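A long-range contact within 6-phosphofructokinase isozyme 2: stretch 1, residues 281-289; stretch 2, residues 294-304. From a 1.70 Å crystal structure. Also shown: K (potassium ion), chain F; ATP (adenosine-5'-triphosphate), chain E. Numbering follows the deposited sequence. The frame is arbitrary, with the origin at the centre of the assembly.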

ATOM      1  N   ALA A 281      26.657   3.436  18.683  1.00 18.15           N
ATOM      2  CA  ALA A 281      26.408   2.126  19.288  1.00 16.31           C
ATOM      3  C   ALA A 281      24.984   2.016  19.828  1.00 15.98           C
ATOM      4  O   ALA A 281      24.300   1.017  19.589  1.00 18.69           O
ATOM      5  N   ALA A 282      24.535   3.040  20.547  1.00 16.88           N
ATOM      6  CA  ALA A 282      23.186   3.022  21.114  1.00 15.56           C
ATOM      7  C   ALA A 282      22.114   3.182  20.044  1.00 21.15           C
ATOM      8  O   ALA A 282      21.077   2.508  20.083  1.00 17.82           O
ATOM      9  N   GLY A 283      22.338   4.104  19.107  1.00 15.57           N
ATOM     10  CA  GLY A 283      21.399   4.299  18.017  1.00 14.69           C
ATOM     11  C   GLY A 283      21.181   3.007  17.235  1.00 18.99           C
ATOM     12  O   GLY A 283      20.051   2.610  16.952  1.00 18.05           O
ATOM     13  N   SER A 284      22.278   2.344  16.887  1.00 17.38           N
ATOM     14  CA  SER A 284      22.194   1.117  16.111  1.00 16.11           C
ATOM     15  C   SER A 284      21.695  -0.054  16.965  1.00 17.07           C
ATOM     16  O   SER A 284      21.006  -0.940  16.463  1.00 18.02           O
ATOM     17  N   ALA A 285      22.015  -0.039  18.256  1.00 16.58           N
ATOM     18  CA  ALA A 285      21.487  -1.053  19.164  1.00 16.56           C
ATOM     19  C   ALA A 285      19.967  -0.958  19.195  1.00 21.43           C
ATOM     20  O   ALA A 285      19.275  -1.978  19.219  1.00 19.33           O
ATOM     21  N   ALA A 286      19.438   0.258  19.166  1.00 16.83           N
ATOM     22  CA  ALA A 286      17.993   0.436  19.157  1.00 18.82           C
ATOM     23  C   ALA A 286      17.347  -0.271  17.967  1.00 18.23           C
ATOM     24  O   ALA A 286      16.259  -0.822  18.085  1.00 25.12           O
ATOM     25  N   THR A 287      18.019  -0.248  16.822  1.00 17.67           N
ATOM     26  CA  THR A 287      17.457  -0.823  15.605  1.00 22.41           C
ATOM     27  C   THR A 287      17.383  -2.345  15.636  1.00 21.09           C
ATOM     28  O   THR A 287      16.732  -2.950  14.788  1.00 21.18           O
ATOM     29  N   LEU A 288      18.050  -2.964  16.605  1.00 19.89           N
ATOM     30  CA  LEU A 288      18.054  -4.426  16.692  1.00 19.82           C
ATOM     31  C   LEU A 288      16.783  -4.985  17.324  1.00 30.41           C
ATOM     32  O   LEU A 288      16.453  -6.157  17.156  1.00 29.09           O
ATOM     33  N   ASN A 289      16.092  -4.120  18.063  1.00 30.98           N
ATOM     34  CA  ASN A 289      14.863  -4.473  18.761  1.00 38.93           C
ATOM     35  C   ASN A 289      13.629  -4.102  17.956  1.00 50.69           C
ATOM     36  O   ASN A 289      13.591  -3.062  17.304  1.00 60.34           O
ATOM     37  N   LEU A 294      13.726   0.807  22.724  1.00 24.63           N
ATOM     38  CA  LEU A 294      14.964   1.553  22.591  1.00 20.64           C
ATOM     39  C   LEU A 294      16.166   0.634  22.737  1.00 21.80           C
ATOM     40  O   LEU A 294      16.029  -0.585  22.769  1.00 26.43           O
ATOM     41  N   CYS A 295      17.344   1.235  22.820  1.00 20.69           N
ATOM     42  CA  CYS A 295      18.591   0.487  22.960  1.00 24.75           C
ATOM     43  C   CYS A 295      18.674  -0.297  24.274  1.00 22.82           C
ATOM     44  O   CYS A 295      18.206   0.170  25.317  1.00 22.85           O
ATOM     45  N   SER A 296      19.275  -1.485  24.227  1.00 21.45           N
ATOM     46  CA  SER A 296      19.568  -2.233  25.441  1.00 22.71           C
ATOM     47  C   SER A 296      21.035  -2.036  25.806  1.00 22.50           C
ATOM     48  O   SER A 296      21.873  -1.818  24.931  1.00 25.70           O
ATOM     49  N   HIS A 297      21.344  -2.125  27.095  1.00 23.59           N
ATOM     50  CA  HIS A 297      22.723  -1.969  27.558  1.00 24.52           C
ATOM     51  C   HIS A 297      23.703  -2.930  26.886  1.00 23.58           C
ATOM     52  O   HIS A 297      24.778  -2.520  26.437  1.00 24.21           O
ATOM     53  N   ASP A 298      23.340  -4.208  26.829  1.00 27.88           N
ATOM     54  CA  ASP A 298      24.251  -5.228  26.319  1.00 29.59           C
ATOM     55  C   ASP A 298      24.548  -5.071  24.831  1.00 25.63           C
ATOM     56  O   ASP A 298      25.698  -5.213  24.415  1.00 25.11           O
ATOM     57  N   ASP A 299      23.522  -4.783  24.035  1.00 23.02           N
ATOM     58  CA  ASP A 299      23.722  -4.575  22.599  1.00 24.06           C
ATOM     59  C   ASP A 299      24.575  -3.335  22.355  1.00 25.55           C
ATOM     60  O   ASP A 299      25.449  -3.333  21.487  1.00 23.44           O
ATOM     61  N   THR A 300      24.321  -2.280  23.124  1.00 21.03           N
ATOM     62  CA  THR A 300      25.085  -1.041  22.976  1.00 20.62           C
ATOM     63  C   THR A 300      26.553  -1.291  23.321  1.00 21.24           C
ATOM     64  O   THR A 300      27.457  -0.857  22.604  1.00 21.32           O
ATOM     65  N   GLN A 301      26.787  -2.018  24.409  1.00 21.92           N
ATOM     66  CA  GLN A 301      28.147  -2.358  24.817  1.00 26.03           C
ATOM     67  C   GLN A 301      28.877  -3.162  23.751  1.00 27.07           C
ATOM     68  O   GLN A 301      30.049  -2.913  23.475  1.00 22.95           O
ATOM     69  N   LYS A 302      28.177  -4.123  23.153  1.00 22.35           N
ATOM     70  CA  LYS A 302      28.773  -4.990  22.135  1.00 21.89           C
ATOM     71  C   LYS A 302      29.186  -4.191  20.901  1.00 21.13           C
ATOM     72  O   LYS A 302      30.294  -4.350  20.378  1.00 23.02           O
ATOM     73  N   ILE A 303      28.286  -3.333  20.433  1.00 21.66           N
ATOM     74  CA  ILE A 303      28.590  -2.490  19.279  1.00 21.68           C
ATOM     75  C   ILE A 303      29.715  -1.503  19.610  1.00 21.37           C
ATOM     76  O   ILE A 303      30.650  -1.331  18.825  1.00 20.29           O
ATOM     77  N   TYR A 304      29.638  -0.874  20.780  1.00 19.31           N
ATOM     78  CA  TYR A 304      30.680   0.060  21.195  1.00 24.86           C
ATOM     79  C   TYR A 304      32.060  -0.600  21.261  1.00 29.28           C
ATOM     80  O   TYR A 304      33.050  -0.013  20.831  1.00 25.16           O
TER

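Two bridging waters and a single direct hydrogen bond supply the polar half of this contact, while its apolar half rests largely on alanine methyls, and the CA atoms of A286 and C295 are 3.9 Å apart. The helix of 281-286 and the helix of 297-304 run at 126° to each other, their axes 8.0 Å apart at closest approach, and the contact buries 560 Å².

At the start of the first stretch, A281 points toward the second stretch. Its CB lies 3.5 Å from T300 O, 3.8 Å from I303 CG2 and 3.8 Å from Y304 CB; Y304 is t at chi1, and the end of its side chain leads away. A285, one turn on, also points in: its CB meets T300 OG1 at 3.3 Å, D299 CB at 3.8 Å, and both C295 CB and I303 CD1 at 4.0 Å. I303 (m, t) therefore spans the two alanines, CG2 against A281 and CD1 against A285, and its CD1 also reaches L288 CD1 (m, t) at 4.2 Å.

The CA-to-CB bond of C295, p at chi1, points sideways, with CB 3.3 Å from A282 O and SG 4.1 Å from A282 CB; A286 CB approaches C295 N at 3.7 Å. T300 (m) turns its hydroxyl back on its own stretch, OG1 donating to S296 O at 2.9 Å, which satisfies a polar group facing alanine. S296 (p) caps the second helix through a weak bond from D299 N to S296 OG, 3.3 Å.

N289 (m at chi1) points in and makes the direct hydrogen bond, ND2 to L294 O at 2.8 Å; the CA-to-CB bond of L294 (m, t) points away. The other end of the amide is bridged to D299 (m at chi1) by water 2, which donates to N289 OD1 at 2.7 Å and to D299 OD2 at 2.6 Å. Water 1 donates to A285 O at 2.8 Å and D299 OD2 at 2.7 Å and accepts from S296 N at 3.0 Å, tying A285 of the first helix to the N-cap residue and first turn of the second.

The first stretch also binds both ligands. S284 OG (m) donates to ATP N3 and accepts from ATP O2', both at 3.0 Å, and G283 leaves room for the ribose: a CB there would clash with ATP O4'. T287 (p) points away, its CG2 3.6 Å from ATP C4. Potassium is bound by A286 O at 2.9 Å and N289 O at 2.8 Å, with further ligands elsewhere in the structure.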

ATOM      1  CB  ALA A 281      27.435   1.815  20.387  1.00 18.14           C
ATOM      2  CB  ALA A 282      23.037   4.098  22.175  1.00 15.59           C
ATOM      3  CB  SER A 284      23.536   0.813  15.443  1.00 16.36           C
ATOM      4  OG  SER A 284      23.876   1.837  14.509  1.00 19.20           O
ATOM      5  CB  ALA A 285      22.058  -0.873  20.562  1.00 21.33           C
ATOM      6  CB  ALA A 286      17.635   1.910  19.156  1.00 16.52           C
ATOM      7  CB  THR A 287      18.232  -0.391  14.344  1.00 24.16           C
ATOM      8  OG1 THR A 287      19.472  -1.103  14.275  1.00 22.53           O
ATOM      9  CG2 THR A 287      18.498   1.102  14.365  1.00 24.04           C
ATOM     10  CB  LEU A 288      19.262  -4.916  17.489  1.00 21.26           C
ATOM     11  CG  LEU A 288      20.597  -4.449  16.929  1.00 24.93           C
ATOM     12  CD1 LEU A 288      21.740  -4.929  17.819  1.00 27.66           C
ATOM     13  CD2 LEU A 288      20.755  -4.946  15.497  1.00 31.42           C
ATOM     14  CB  ASN A 289      14.804  -3.781  20.125  1.00 35.44           C
ATOM     15  CG  ASN A 289      15.952  -4.171  21.027  1.00 43.38           C
ATOM     16  OD1 ASN A 289      16.482  -5.275  20.931  1.00 42.30           O
ATOM     17  ND2 ASN A 289      16.339  -3.266  21.914  1.00 30.67           N
ATOM     18  CB  LEU A 294      15.023   2.671  23.631  1.00 26.57           C
ATOM     19  CG  LEU A 294      13.768   3.540  23.699  1.00 25.98           C
ATOM     20  CD1 LEU A 294      13.810   4.465  24.901  1.00 25.12           C
ATOM     21  CD2 LEU A 294      13.605   4.332  22.416  1.00 24.04           C
ATOM     22  CB  CYS A 295      19.774   1.459  22.893  1.00 23.22           C
ATOM     23  SG  CYS A 295      19.724   2.759  24.174  1.00 24.38           S
ATOM     24  CB  SER A 296      19.282  -3.725  25.255  1.00 28.00           C
ATOM     25  OG  SER A 296      20.242  -4.312  24.395  1.00 28.67           O
ATOM     26  CB  HIS A 297      22.810  -2.124  29.080  1.00 27.60           C
ATOM     27  CG  HIS A 297      24.214  -2.095  29.608  1.00 40.00           C
ATOM     28  ND1 HIS A 297      25.028  -3.206  29.613  1.00 45.03           N
ATOM     29  CD2 HIS A 297      24.946  -1.088  30.139  1.00 50.75           C
ATOM     30  CE1 HIS A 297      26.204  -2.886  30.126  1.00 50.64           C
ATOM     31  NE2 HIS A 297      26.180  -1.605  30.455  1.00 52.28           N
ATOM     32  CB  ASP A 298      23.725  -6.632  26.614  1.00 28.54           C
ATOM     33  CG  ASP A 298      23.684  -6.937  28.100  1.00 42.04           C
ATOM     34  OD1 ASP A 298      24.151  -6.096  28.899  1.00 34.55           O
ATOM     35  OD2 ASP A 298      23.192  -8.026  28.467  1.00 47.14           O
ATOM     36  CB  ASP A 299      22.384  -4.429  21.869  1.00 23.29           C
ATOM     37  CG  ASP A 299      21.601  -5.723  21.806  1.00 32.50           C
ATOM     38  OD1 ASP A 299      22.215  -6.807  21.919  1.00 36.74           O
ATOM     39  OD2 ASP A 299      20.361  -5.645  21.629  1.00 30.31           O
ATOM     40  CB  THR A 300      24.502   0.092  23.856  1.00 21.18           C
ATOM     41  OG1 THR A 300      23.125   0.315  23.504  1.00 19.33           O
ATOM     42  CG2 THR A 300      25.289   1.387  23.675  1.00 23.19           C
ATOM     43  CB  GLN A 301      28.141  -3.127  26.141  1.00 23.66           C
ATOM     44  CG  GLN A 301      29.512  -3.630  26.564  1.00 42.59           C
ATOM     45  CD  GLN A 301      29.541  -4.117  28.002  1.00 61.16           C
ATOM     46  OE1 GLN A 301      28.513  -4.501  28.563  1.00 67.17           O
ATOM     47  NE2 GLN A 301      30.723  -4.094  28.610  1.00 68.37           N
ATOM     48  CB  LYS A 302      27.787  -6.093  21.735  1.00 25.79           C
ATOM     49  CG  LYS A 302      28.340  -7.095  20.723  1.00 28.78           C
ATOM     50  CD  LYS A 302      27.231  -7.987  20.159  1.00 37.42           C
ATOM     51  CE  LYS A 302      26.546  -8.790  21.257  1.00 36.89           C
ATOM     52  NZ  LYS A 302      25.491  -9.708  20.719  1.00 43.02           N
ATOM     53  CB  ILE A 303      27.343  -1.740  18.773  1.00 19.72           C
ATOM     54  CG1 ILE A 303      26.307  -2.742  18.255  1.00 23.68           C
ATOM     55  CG2 ILE A 303      27.734  -0.755  17.663  1.00 17.73           C
ATOM     56  CD1 ILE A 303      24.915  -2.156  18.036  1.00 24.63           C
ATOM     57  CB  TYR A 304      30.327   0.715  22.533  1.00 21.32           C
ATOM     58  CG  TYR A 304      31.362   1.702  23.021  1.00 22.44           C
ATOM     59  CD1 TYR A 304      31.454   2.974  22.468  1.00 24.61           C
ATOM     60  CD2 TYR A 304      32.250   1.359  24.035  1.00 35.01           C
ATOM     61  CE1 TYR A 304      32.400   3.881  22.913  1.00 27.26           C
ATOM     62  CE2 TYR A 304      33.200   2.255  24.488  1.00 42.52           C
ATOM     63  CZ  TYR A 304      33.272   3.513  23.926  1.00 35.84           C
ATOM     64  OH  TYR A 304      34.221   4.396  24.383  1.00 45.10           O
TER
HETATM   65  K     K F 314      13.390  -0.354  17.726  1.00 20.75           K
HETATM   66  PG  ATP E 313      14.711   9.244  14.716  1.00 17.63           P
HETATM   67  O1G ATP E 313      14.462  10.489  15.492  1.00 16.36           O
HETATM   68  O2G ATP E 313      14.408   8.109  15.690  1.00 15.88           O
HETATM   69  O3G ATP E 313      13.881   9.135  13.484  1.00 19.75           O
HETATM   70  PB  ATP E 313      17.019  10.229  13.611  1.00 18.74           P
HETATM   71  O1B ATP E 313      16.449  10.429  12.173  1.00 16.74           O
HETATM   72  O2B ATP E 313      17.121  11.531  14.433  1.00 17.93           O
HETATM   73  O3B ATP E 313      16.231   9.096  14.409  1.00 15.99           O
HETATM   74  PA  ATP E 313      19.164   8.548  12.681  1.00 17.07           P
HETATM   75  O1A ATP E 313      18.186   7.970  11.702  1.00 16.55           O
HETATM   76  O2A ATP E 313      20.448   9.063  12.027  1.00 17.17           O
HETATM   77  O3A ATP E 313      18.509   9.683  13.514  1.00 14.62           O
HETATM   78  O5' ATP E 313      19.479   7.408  13.771  1.00 18.61           O
HETATM   79  C5' ATP E 313      20.489   7.614  14.699  1.00 20.38           C
HETATM   80  C4' ATP E 313      21.504   6.569  14.827  1.00 17.33           C
HETATM   81  O4' ATP E 313      20.828   5.294  14.891  1.00 15.49           O
HETATM   82  C3' ATP E 313      22.347   6.451  13.627  1.00 19.31           C
HETATM   83  O3' ATP E 313      23.397   7.343  13.651  1.00 17.19           O
HETATM   84  C2' ATP E 313      22.778   5.043  13.670  1.00 20.59           C
HETATM   85  O2' ATP E 313      23.728   4.869  14.641  1.00 19.73           O
HETATM   86  C1' ATP E 313      21.541   4.362  14.112  1.00 15.43           C
HETATM   87  N9  ATP E 313      20.729   3.928  12.977  1.00 16.36           N
HETATM   88  C8  ATP E 313      19.660   4.570  12.470  1.00 19.83           C
HETATM   89  N7  ATP E 313      19.198   3.839  11.425  1.00 17.30           N
HETATM   90  C5  ATP E 313      19.972   2.745  11.276  1.00 18.10           C
HETATM   91  C6  ATP E 313      19.961   1.663  10.389  1.00 21.70           C
HETATM   92  N6  ATP E 313      18.927   1.555   9.307  1.00 19.59           N
HETATM   93  N1  ATP E 313      20.905   0.715  10.523  1.00 16.90           N
HETATM   94  C2  ATP E 313      21.843   0.793  11.482  1.00 17.83           C
HETATM   95  N3  ATP E 313      21.873   1.814  12.343  1.00 17.78           N
HETATM   96  C4  ATP E 313      20.956   2.794  12.267  1.00 17.97           C
HETATM   97  O   HOH W   1      19.381  -3.151  21.747  1.00 22.16           O
HETATM   98  O   HOH W   2      18.376  -7.127  20.810  1.00 47.03           O